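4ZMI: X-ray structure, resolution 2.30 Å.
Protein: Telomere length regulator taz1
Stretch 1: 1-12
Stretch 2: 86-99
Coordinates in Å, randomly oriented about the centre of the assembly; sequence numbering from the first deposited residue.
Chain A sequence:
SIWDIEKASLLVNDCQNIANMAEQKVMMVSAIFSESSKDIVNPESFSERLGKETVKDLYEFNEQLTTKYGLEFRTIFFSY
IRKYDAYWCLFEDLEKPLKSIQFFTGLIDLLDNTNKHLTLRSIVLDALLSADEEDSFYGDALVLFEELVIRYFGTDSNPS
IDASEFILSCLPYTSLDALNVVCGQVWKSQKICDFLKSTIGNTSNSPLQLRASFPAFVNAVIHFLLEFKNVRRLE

Stretch 1, residues 1-12: SIWDIEKASLLV
Stretch 2, residues 86-99: AYWCLFEDLEKPLK

Residues 1-4 form an extended lead-in (phi/psi -109/124 at Ile 2, -77/119 at Trp 3) to a helix that begins at Ile 5. This helix runs nearly parallel to helix 86-91, at 18° and with the axes 10.2 Å apart at closest approach. Ala 8 CA lies 8.1 Å from Tyr 87 CA, and Val 12 CA 6.8 Å from Phe 91 CA. Asp 4 (chi1 -171°, t) points away from the second stretch and caps its own helix: Lys 7 N donates to Asp 4 OD1 at 3.1 Å.

No hydrogen bond joins the stretches; the 553 Å² buried between them is mainly apolar and aromatic. Trp 3 (chi1 t, chi2 7°) points toward the second helix, where Tyr 87 (m, chi2 84°) and Phe 91 (m, chi2 109°) lie one turn apart. These rotamers bring all three rings near parallel, the Trp 3 six-membered ring at 9° to Tyr 87 and 3° to Phe 91. Centroid separations of 5.5 and 5.2 Å reflect slid rings that barely overlap, touching through Trp 3 CE3 and Tyr 87 CD2 (3.5 Å) and Trp 3 CH2 and Phe 91 CE1 (3.4 Å).

Ile 5 leaves its backbone sideways, but its t, p rotamer brings CD1 over a face of Tyr 87, 4.2 Å from the ring centroid, and 3.5 Å from Leu 90 CD1. Val 12 (t) repeats this CH-pi arrangement, with CG2 4.0 Å from the Phe 91 centroid, while its CG1 meets Leu 94 CD1 at 3.8 Å. Ala 8 points its CB toward the second stretch, 4.2 Å from both Tyr 87 CE2 and Phe 91 CE1.

A type I turn from Phe 91 to Leu 94 leads into helix 95-99, where Leu 98 (m, t) extends CD2 to within 4.2 Å of Leu 11 CD2 (Leu 11 t, p).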

# COMPACT_ATOMS: atom_id res chain seq x y z
N SER A 1 11.93 -11.01 -6.01
CA SER A 1 12.85 -9.89 -5.82
C SER A 1 13.59 -10.06 -4.49
O SER A 1 13.02 -10.58 -3.52
CB SER A 1 12.08 -8.58 -5.84
OG SER A 1 12.91 -7.49 -5.49
N ILE A 2 14.85 -9.65 -4.45
CA ILE A 2 15.66 -9.72 -3.23
C ILE A 2 15.89 -8.33 -2.67
O ILE A 2 16.36 -7.45 -3.34
CB ILE A 2 17.01 -10.39 -3.49
CG1 ILE A 2 16.80 -11.85 -3.86
CG2 ILE A 2 17.88 -10.31 -2.25
CD1 ILE A 2 18.04 -12.54 -4.31
N TRP A 3 15.52 -8.15 -1.41
CA TRP A 3 15.68 -6.86 -0.76
C TRP A 3 17.18 -6.79 -0.41
O TRP A 3 17.70 -7.64 0.31
CB TRP A 3 14.73 -6.79 0.43
CG TRP A 3 14.70 -5.49 1.17
CD1 TRP A 3 15.33 -4.33 0.82
CD2 TRP A 3 13.99 -5.23 2.39
NE1 TRP A 3 15.05 -3.36 1.75
CE2 TRP A 3 14.24 -3.88 2.72
CE3 TRP A 3 13.18 -5.99 3.22
CZ2 TRP A 3 13.69 -3.28 3.85
CZ3 TRP A 3 12.64 -5.39 4.35
CH2 TRP A 3 12.89 -4.05 4.65
N ASP A 4 17.86 -5.80 -0.97
CA ASP A 4 19.26 -5.49 -0.69
C ASP A 4 19.44 -5.59 0.84
O ASP A 4 18.73 -4.92 1.60
CB ASP A 4 19.56 -4.11 -1.28
CG ASP A 4 21.04 -3.77 -1.26
OD1 ASP A 4 21.69 -4.06 -0.25
OD2 ASP A 4 21.55 -3.22 -2.25
N ILE A 5 20.38 -6.43 1.28
CA ILE A 5 20.49 -6.80 2.69
C ILE A 5 21.24 -5.69 3.39
O ILE A 5 20.97 -5.37 4.55
CB ILE A 5 21.15 -8.17 2.96
CG1 ILE A 5 20.99 -8.59 4.41
CG2 ILE A 5 22.63 -8.17 2.59
CD1 ILE A 5 19.58 -8.82 4.80
N GLU A 6 22.18 -5.10 2.67
CA GLU A 6 22.91 -3.96 3.18
C GLU A 6 21.99 -2.78 3.38
O GLU A 6 22.01 -2.18 4.45
CB GLU A 6 24.05 -3.60 2.24
CG GLU A 6 25.25 -4.49 2.39
CD GLU A 6 26.34 -4.11 1.43
OE1 GLU A 6 27.16 -3.24 1.80
OE2 GLU A 6 26.36 -4.66 0.32
N LYS A 7 21.19 -2.44 2.36
CA LYS A 7 20.23 -1.32 2.49
C LYS A 7 19.18 -1.56 3.54
O LYS A 7 18.80 -0.64 4.27
CB LYS A 7 19.58 -0.95 1.15
CG LYS A 7 20.56 -0.28 0.21
CD LYS A 7 20.02 -0.19 -1.20
CE LYS A 7 20.98 0.60 -2.08
NZ LYS A 7 20.84 0.20 -3.50
N ALA A 8 18.70 -2.80 3.63
CA ALA A 8 17.69 -3.14 4.62
C ALA A 8 18.32 -3.00 5.99
O ALA A 8 17.67 -2.57 6.95
CB ALA A 8 17.21 -4.56 4.41
N SER A 9 19.60 -3.35 6.07
CA SER A 9 20.34 -3.30 7.32
C SER A 9 20.48 -1.86 7.77
O SER A 9 20.23 -1.57 8.94
CB SER A 9 21.72 -3.94 7.17
OG SER A 9 22.69 -2.93 6.91
N LEU A 10 20.86 -0.97 6.86
CA LEU A 10 20.77 0.47 7.12
C LEU A 10 19.41 0.90 7.66
O LEU A 10 19.34 1.80 8.51
CB LEU A 10 21.05 1.30 5.87
CG LEU A 10 22.41 1.31 5.20
CD1 LEU A 10 22.35 2.18 3.94
CD2 LEU A 10 23.51 1.81 6.16
N LEU A 11 18.32 0.29 7.18
CA LEU A 11 16.98 0.71 7.62
C LEU A 11 16.79 0.38 9.10
O LEU A 11 16.19 1.15 9.84
CB LEU A 11 15.84 0.11 6.75
CG LEU A 11 14.40 0.61 7.04
CD1 LEU A 11 14.33 2.12 6.96
CD2 LEU A 11 13.31 -0.02 6.13
N VAL A 12 17.35 -0.75 9.53
CA VAL A 12 17.32 -1.11 10.95
C VAL A 12 17.92 0.03 11.80
O VAL A 12 17.37 0.40 12.84
CB VAL A 12 18.06 -2.44 11.21
CG1 VAL A 12 18.00 -2.84 12.69
CG2 VAL A 12 17.50 -3.54 10.33
N ALA A 86 16.37 -14.09 7.42
CA ALA A 86 17.33 -13.00 7.56
C ALA A 86 16.62 -11.68 7.83
O ALA A 86 17.07 -10.87 8.65
CB ALA A 86 18.19 -12.90 6.30
N TYR A 87 15.49 -11.46 7.16
CA TYR A 87 14.79 -10.18 7.33
C TYR A 87 13.96 -10.16 8.60
O TYR A 87 13.87 -9.13 9.28
CB TYR A 87 13.97 -9.83 6.08
CG TYR A 87 14.83 -9.73 4.86
CD1 TYR A 87 15.18 -10.87 4.15
CD2 TYR A 87 15.34 -8.51 4.44
CE1 TYR A 87 15.99 -10.80 3.03
CE2 TYR A 87 16.16 -8.43 3.32
CZ TYR A 87 16.48 -9.58 2.63
OH TYR A 87 17.28 -9.53 1.52
N TRP A 88 13.36 -11.30 8.92
CA TRP A 88 12.66 -11.44 10.20
C TRP A 88 13.55 -10.98 11.36
O TRP A 88 13.20 -10.06 12.10
CB TRP A 88 12.26 -12.90 10.42
CG TRP A 88 11.07 -13.10 11.32
CD1 TRP A 88 10.48 -12.18 12.14
CD2 TRP A 88 10.32 -14.31 11.46
NE1 TRP A 88 9.40 -12.75 12.78
CE2 TRP A 88 9.28 -14.05 12.37
CE3 TRP A 88 10.43 -15.58 10.89
CZ2 TRP A 88 8.36 -15.02 12.74
CZ3 TRP A 88 9.51 -16.54 11.25
CH2 TRP A 88 8.49 -16.26 12.17
N CYS A 89 14.72 -11.60 11.48
CA CYS A 89 15.63 -11.29 12.57
C CYS A 89 15.99 -9.82 12.58
O CYS A 89 16.00 -9.18 13.63
CB CYS A 89 16.90 -12.13 12.48
SG CYS A 89 16.55 -13.87 12.33
N LEU A 90 16.29 -9.28 11.40
CA LEU A 90 16.61 -7.87 11.30
C LEU A 90 15.50 -6.97 11.81
O LEU A 90 15.78 -5.94 12.41
CB LEU A 90 16.96 -7.49 9.86
CG LEU A 90 18.37 -7.87 9.41
CD1 LEU A 90 18.45 -7.77 7.91
CD2 LEU A 90 19.42 -6.97 10.05
N PHE A 91 14.23 -7.34 11.57
CA PHE A 91 13.13 -6.40 11.80
C PHE A 91 12.09 -6.75 12.86
O PHE A 91 11.33 -5.87 13.29
CB PHE A 91 12.41 -6.08 10.49
CG PHE A 91 13.22 -5.24 9.57
CD1 PHE A 91 13.74 -5.78 8.41
CD2 PHE A 91 13.47 -3.92 9.87
CE1 PHE A 91 14.48 -5.01 7.55
CE2 PHE A 91 14.22 -3.14 9.02
CZ PHE A 91 14.73 -3.69 7.87
N GLU A 92 12.06 -8.01 13.26
CA GLU A 92 11.15 -8.52 14.29
C GLU A 92 10.85 -7.56 15.46
O GLU A 92 9.74 -7.56 15.99
CB GLU A 92 11.69 -9.87 14.79
CG GLU A 92 11.06 -10.45 16.03
CD GLU A 92 11.84 -11.65 16.54
OE1 GLU A 92 12.41 -11.57 17.66
OE2 GLU A 92 11.89 -12.67 15.83
N ASP A 93 11.82 -6.75 15.85
CA ASP A 93 11.64 -5.80 16.95
C ASP A 93 10.97 -4.52 16.49
O ASP A 93 10.26 -3.87 17.25
CB ASP A 93 12.99 -5.43 17.58
CG ASP A 93 13.40 -6.35 18.73
OD1 ASP A 93 12.69 -6.38 19.75
OD2 ASP A 93 14.45 -7.02 18.61
N LEU A 94 11.20 -4.16 15.23
CA LEU A 94 10.87 -2.83 14.73
C LEU A 94 9.51 -2.72 14.05
O LEU A 94 9.34 -1.87 13.18
CB LEU A 94 11.95 -2.39 13.75
CG LEU A 94 13.34 -2.24 14.34
CD1 LEU A 94 14.38 -2.02 13.25
CD2 LEU A 94 13.31 -1.08 15.30
N GLU A 95 8.55 -3.55 14.43
CA GLU A 95 7.28 -3.55 13.71
C GLU A 95 6.56 -2.21 13.79
O GLU A 95 6.08 -1.70 12.78
CB GLU A 95 6.36 -4.68 14.17
CG GLU A 95 5.19 -4.90 13.25
CD GLU A 95 4.17 -5.87 13.80
OE1 GLU A 95 4.41 -7.09 13.75
OE2 GLU A 95 3.13 -5.41 14.29
N LYS A 96 6.51 -1.64 14.98
CA LYS A 96 5.86 -0.34 15.21
C LYS A 96 6.33 0.76 14.25
O LYS A 96 5.52 1.36 13.56
CB LYS A 96 5.97 0.12 16.68
CG LYS A 96 6.12 -1.00 17.73
CD LYS A 96 7.59 -1.47 17.89
CE LYS A 96 7.78 -2.40 19.09
NZ LYS A 96 7.97 -1.67 20.38
N PRO A 97 7.65 1.02 14.17
CA PRO A 97 8.02 2.09 13.24
C PRO A 97 7.90 1.68 11.77
O PRO A 97 7.80 2.57 10.93
CB PRO A 97 9.49 2.36 13.58
CG PRO A 97 9.97 1.07 14.10
CD PRO A 97 8.82 0.53 14.91
N LEU A 98 7.94 0.39 11.47
CA LEU A 98 7.76 -0.04 10.08
C LEU A 98 6.36 0.34 9.62
O LEU A 98 6.19 0.86 8.52
CB LEU A 98 8.02 -1.54 9.92
CG LEU A 98 9.52 -1.92 9.86
CD1 LEU A 98 9.71 -3.41 10.01
CD2 LEU A 98 10.19 -1.43 8.58
N LYS A 99 5.37 0.10 10.47
CA LYS A 99 3.98 0.46 10.15
C LYS A 99 3.85 1.94 9.84
O LYS A 99 3.09 2.32 8.96
CB LYS A 99 3.05 0.12 11.30
CG LYS A 99 3.10 -1.32 11.71
CD LYS A 99 2.07 -2.15 10.98
CE LYS A 99 2.07 -3.57 11.54
NZ LYS A 99 1.07 -4.43 10.89